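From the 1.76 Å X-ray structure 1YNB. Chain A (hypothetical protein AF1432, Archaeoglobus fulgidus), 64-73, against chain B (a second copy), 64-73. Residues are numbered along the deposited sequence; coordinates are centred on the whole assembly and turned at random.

Chain A, residues 64-73: ACKAATAALF
Chain B, residues 64-73: ACKAATAALF

Small residues let helices cross closely, and this pair from two copies of AF1432 is a compact example. Both stretches are helical, with phi/psi near -65/-38 until residue 73, which relaxes to about -86/-6. Their axes approach to 7.9 Å, with N-to-C directions 75° apart, and the arrangement is nearly symmetric: A:Cys65 CA lies 5.2 Å from B:Lys66 CA, and A:Lys66 CA 5.1 Å from B:Cys65 CA.

The CA-to-CB bonds of A:Cys65, A:Ala68, A:Thr69 and A:Leu72, and of B:Cys65, B:Ala68, B:Thr69 and B:Leu72, point toward the partner. A:Thr69 and B:Thr69 both adopt m (chi1 -54°), which turns the hydroxyl back onto its own helix: A:Thr69 OG1 donates to A:Cys65 O at 2.9 Å, and B:Thr69 OG1 to B:Cys65 O at 2.8 Å. A:Cys65 O also lies 3.0 Å from B:Thr69 OG1, but the angle is poor, and no hydrogen bond joins the stretches. Cysteine 65 is m in both chains (-69° in A:Cys65, -68° in B:Cys65), and A:Cys65 CB lies 3.9 Å from B:Lys66 CA. The CA-to-CB bonds of A:Lys66 and B:Lys66 point away; all four chi angles are t, and each NZ is hydrogen-bonded elsewhere in the structure.

A:Leu72 and B:Leu72 are both mt. A:Leu72 CD2 meets B:Leu72 CD2 at 3.8 Å, while A:Leu72 CD1 reaches B:Ala68 CB at 4.2 Å, a contact repeated with the chains exchanged. Packing, rather than polar bonding, joins these two stretches.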

ATOM      1  N   ALA A  64       2.934 -10.541 -22.914  1.00 29.63           N
ATOM      2  CA  ALA A  64       2.360 -10.334 -21.573  1.00 27.37           C
ATOM      3  C   ALA A  64       2.651  -8.887 -21.118  1.00 28.99           C
ATOM      4  O   ALA A  64       1.769  -8.206 -20.587  1.00 26.75           O
ATOM      5  CB  ALA A  64       2.955 -11.327 -20.613  1.00 27.24           C
ATOM      6  N   CYS A  65       3.881  -8.411 -21.337  1.00 26.42           N
ATOM      7  CA  CYS A  65       4.239  -7.039 -20.953  1.00 26.33           C
ATOM      8  C   CYS A  65       3.415  -6.017 -21.732  1.00 25.49           C
ATOM      9  O   CYS A  65       3.091  -4.935 -21.252  1.00 26.63           O
ATOM     10  CB  CYS A  65       5.733  -6.797 -21.206  1.00 21.28           C
ATOM     11  SG  CYS A  65       6.764  -7.677 -20.152  1.00 28.13           S
ATOM     12  N   LYS A  66       3.050  -6.339 -22.963  1.00 25.26           N
ATOM     13  CA  LYS A  66       2.258  -5.401 -23.740  1.00 24.53           C
ATOM     14  C   LYS A  66       0.802  -5.339 -23.239  1.00 24.18           C
ATOM     15  O   LYS A  66       0.101  -4.314 -23.337  1.00 23.70           O
ATOM     16  CB  LYS A  66       2.264  -5.836 -25.206  1.00 29.57           C
ATOM     17  CG  LYS A  66       1.513  -4.920 -26.125  1.00 31.18           C
ATOM     18  CD  LYS A  66       1.798  -5.343 -27.584  1.00 34.54           C
ATOM     19  CE  LYS A  66       1.238  -4.358 -28.574  1.00 35.74           C
ATOM     20  NZ  LYS A  66       1.456  -4.914 -29.956  1.00 36.62           N
ATOM     21  N   ALA A  67       0.340  -6.472 -22.754  1.00 23.13           N
ATOM     22  CA  ALA A  67      -1.020  -6.547 -22.256  1.00 23.88           C
ATOM     23  C   ALA A  67      -1.082  -5.729 -20.957  1.00 21.28           C
ATOM     24  O   ALA A  67      -2.063  -5.035 -20.713  1.00 23.64           O
ATOM     25  CB  ALA A  67      -1.389  -7.994 -22.010  1.00 23.13           C
ATOM     26  N   ALA A  68      -0.066  -5.858 -20.136  1.00 21.86           N
ATOM     27  CA  ALA A  68      -0.016  -5.107 -18.880  1.00 23.05           C
ATOM     28  C   ALA A  68       0.004  -3.620 -19.165  1.00 24.06           C
ATOM     29  O   ALA A  68      -0.745  -2.843 -18.565  1.00 22.79           O
ATOM     30  CB  ALA A  68       1.191  -5.519 -18.071  1.00 19.38           C
ATOM     31  N   THR A  69       0.834  -3.201 -20.125  1.00 22.88           N
ATOM     32  CA  THR A  69       0.914  -1.790 -20.452  1.00 21.66           C
ATOM     33  C   THR A  69      -0.389  -1.255 -20.982  1.00 22.57           C
ATOM     34  O   THR A  69      -0.826  -0.161 -20.626  1.00 21.98           O
ATOM     35  CB  THR A  69       2.051  -1.533 -21.498  1.00 21.82           C
ATOM     36  OG1 THR A  69       3.259  -2.078 -20.992  1.00 21.86           O
ATOM     37  CG2 THR A  69       2.227  -0.071 -21.747  1.00 24.02           C
ATOM     38  N   ALA A  70      -1.038  -2.028 -21.843  1.00 21.83           N
ATOM     39  CA  ALA A  70      -2.295  -1.593 -22.394  1.00 21.24           C
ATOM     40  C   ALA A  70      -3.330  -1.424 -21.279  1.00 22.01           C
ATOM     41  O   ALA A  70      -4.184  -0.538 -21.339  1.00 23.07           O
ATOM     42  CB  ALA A  70      -2.800  -2.642 -23.419  1.00 22.84           C
ATOM     43  N   ALA A  71      -3.263  -2.290 -20.283  1.00 23.30           N
ATOM     44  CA  ALA A  71      -4.195  -2.194 -19.149  1.00 22.72           C
ATOM     45  C   ALA A  71      -3.939  -0.886 -18.389  1.00 24.56           C
ATOM     46  O   ALA A  71      -4.888  -0.256 -17.884  1.00 23.36           O
ATOM     47  CB  ALA A  71      -3.996  -3.384 -18.203  1.00 22.68           C
ATOM     48  N   LEU A  72      -2.678  -0.467 -18.288  1.00 25.02           N
ATOM     49  CA  LEU A  72      -2.387   0.788 -17.579  1.00 25.48           C
ATOM     50  C   LEU A  72      -3.017   1.992 -18.252  1.00 27.55           C
ATOM     51  O   LEU A  72      -3.424   2.948 -17.579  1.00 27.04           O
ATOM     52  CB  LEU A  72      -0.891   1.020 -17.481  1.00 25.70           C
ATOM     53  CG  LEU A  72      -0.114   0.070 -16.598  1.00 26.89           C
ATOM     54  CD1 LEU A  72       1.400   0.314 -16.818  1.00 27.23           C
ATOM     55  CD2 LEU A  72      -0.496   0.335 -15.123  1.00 26.52           C
ATOM     56  N   PHE A  73      -3.074   1.978 -19.588  1.00 27.59           N
ATOM     57  CA  PHE A  73      -3.662   3.078 -20.353  1.00 29.10           C
ATOM     58  C   PHE A  73      -5.171   2.971 -20.546  1.00 30.35           C
ATOM     59  O   PHE A  73      -5.802   3.880 -21.104  1.00 30.64           O
ATOM     60  CB  PHE A  73      -3.003   3.156 -21.742  1.00 30.45           C
ATOM     61  CG  PHE A  73      -1.634   3.758 -21.723  1.00 30.70           C
ATOM     62  CD1 PHE A  73      -1.471   5.147 -21.839  1.00 32.42           C
ATOM     63  CD2 PHE A  73      -0.517   2.970 -21.496  1.00 30.22           C
ATOM     64  CE1 PHE A  73      -0.193   5.735 -21.719  1.00 32.86           C
ATOM     65  CE2 PHE A  73       0.769   3.541 -21.376  1.00 32.46           C
ATOM     66  CZ  PHE A  73       0.925   4.926 -21.485  1.00 31.80           C
TER
ATOM     67  N   ALA B  64       9.313  -0.413 -24.546  1.00 27.71           N
ATOM     68  CA  ALA B  64       8.639   0.545 -23.651  1.00 26.08           C
ATOM     69  C   ALA B  64       7.588  -0.195 -22.789  1.00 27.65           C
ATOM     70  O   ALA B  64       7.405   0.129 -21.618  1.00 26.36           O
ATOM     71  CB  ALA B  64       7.987   1.632 -24.462  1.00 26.01           C
ATOM     72  N   CYS B  65       6.906  -1.182 -23.364  1.00 25.35           N
ATOM     73  CA  CYS B  65       5.907  -1.962 -22.600  1.00 26.42           C
ATOM     74  C   CYS B  65       6.613  -2.868 -21.589  1.00 25.57           C
ATOM     75  O   CYS B  65       6.094  -3.203 -20.534  1.00 26.04           O
ATOM     76  CB  CYS B  65       5.048  -2.803 -23.557  1.00 22.41           C
ATOM     77  SG  CYS B  65       4.001  -1.875 -24.561  1.00 27.95           S
ATOM     78  N   LYS B  66       7.830  -3.284 -21.889  1.00 25.44           N
ATOM     79  CA  LYS B  66       8.529  -4.137 -20.949  1.00 24.92           C
ATOM     80  C   LYS B  66       9.021  -3.329 -19.733  1.00 24.25           C
ATOM     81  O   LYS B  66       9.082  -3.824 -18.599  1.00 23.98           O
ATOM     82  CB  LYS B  66       9.718  -4.791 -21.652  1.00 30.26           C
ATOM     83  CG  LYS B  66      10.460  -5.804 -20.828  1.00 32.99           C
ATOM     84  CD  LYS B  66      11.413  -6.569 -21.765  1.00 35.73           C
ATOM     85  CE  LYS B  66      12.170  -7.656 -21.041  1.00 37.87           C
ATOM     86  NZ  LYS B  66      13.180  -8.278 -21.974  1.00 38.10           N
ATOM     87  N   ALA B  67       9.413  -2.094 -19.990  1.00 23.97           N
ATOM     88  CA  ALA B  67       9.892  -1.243 -18.912  1.00 24.13           C
ATOM     89  C   ALA B  67       8.679  -0.930 -18.019  1.00 22.56           C
ATOM     90  O   ALA B  67       8.805  -0.913 -16.807  1.00 23.77           O
ATOM     91  CB  ALA B  67      10.474   0.035 -19.478  1.00 23.89           C
ATOM     92  N   ALA B  68       7.539  -0.667 -18.618  1.00 22.67           N
ATOM     93  CA  ALA B  68       6.350  -0.378 -17.803  1.00 24.46           C
ATOM     94  C   ALA B  68       6.044  -1.574 -16.908  1.00 25.10           C
ATOM     95  O   ALA B  68       5.885  -1.439 -15.697  1.00 24.94           O
ATOM     96  CB  ALA B  68       5.158  -0.049 -18.687  1.00 20.74           C
ATOM     97  N   THR B  69       6.019  -2.769 -17.493  1.00 24.51           N
ATOM     98  CA  THR B  69       5.725  -3.966 -16.727  1.00 22.44           C
ATOM     99  C   THR B  69       6.727  -4.199 -15.633  1.00 23.52           C
ATOM    100  O   THR B  69       6.387  -4.572 -14.503  1.00 21.31           O
ATOM    101  CB  THR B  69       5.659  -5.200 -17.685  1.00 22.70           C
ATOM    102  OG1 THR B  69       4.733  -4.906 -18.735  1.00 23.76           O
ATOM    103  CG2 THR B  69       5.243  -6.454 -16.947  1.00 23.46           C
ATOM    104  N   ALA B  70       8.001  -3.992 -15.943  1.00 22.66           N
ATOM    105  CA  ALA B  70       9.002  -4.191 -14.927  1.00 21.60           C
ATOM    106  C   ALA B  70       8.787  -3.237 -13.747  1.00 21.91           C
ATOM    107  O   ALA B  70       9.023  -3.606 -12.595  1.00 22.66           O
ATOM    108  CB  ALA B  70      10.413  -3.970 -15.529  1.00 23.18           C
ATOM    109  N   ALA B  71       8.375  -2.015 -14.037  1.00 22.71           N
ATOM    110  CA  ALA B  71       8.126  -1.028 -12.970  1.00 22.20           C
ATOM    111  C   ALA B  71       6.945  -1.474 -12.098  1.00 24.57           C
ATOM    112  O   ALA B  71       6.921  -1.187 -10.894  1.00 24.67           O
ATOM    113  CB  ALA B  71       7.824   0.327 -13.565  1.00 21.30           C
ATOM    114  N   LEU B  72       5.972  -2.163 -12.684  1.00 25.68           N
ATOM    115  CA  LEU B  72       4.829  -2.650 -11.886  1.00 25.79           C
ATOM    116  C   LEU B  72       5.254  -3.704 -10.879  1.00 28.04           C
ATOM    117  O   LEU B  72       4.697  -3.805  -9.777  1.00 28.08           O
ATOM    118  CB  LEU B  72       3.778  -3.274 -12.783  1.00 26.31           C
ATOM    119  CG  LEU B  72       3.010  -2.386 -13.729  1.00 26.92           C
ATOM    120  CD1 LEU B  72       2.177  -3.313 -14.643  1.00 27.51           C
ATOM    121  CD2 LEU B  72       2.087  -1.424 -12.955  1.00 26.63           C
ATOM    122  N   PHE B  73       6.229  -4.530 -11.254  1.00 27.43           N
ATOM    123  CA  PHE B  73       6.713  -5.577 -10.374  1.00 29.08           C
ATOM    124  C   PHE B  73       7.803  -5.099  -9.433  1.00 30.29           C
ATOM    125  O   PHE B  73       8.200  -5.831  -8.524  1.00 31.87           O
ATOM    126  CB  PHE B  73       7.259  -6.753 -11.205  1.00 29.65           C
ATOM    127  CG  PHE B  73       6.192  -7.634 -11.782  1.00 29.42           C
ATOM    128  CD1 PHE B  73       5.737  -8.752 -11.073  1.00 31.93           C
ATOM    129  CD2 PHE B  73       5.577  -7.306 -12.980  1.00 30.78           C
ATOM    130  CE1 PHE B  73       4.666  -9.526 -11.560  1.00 32.59           C
ATOM    131  CE2 PHE B  73       4.511  -8.065 -13.488  1.00 31.78           C
ATOM    132  CZ  PHE B  73       4.048  -9.179 -12.772  1.00 32.10           C
TER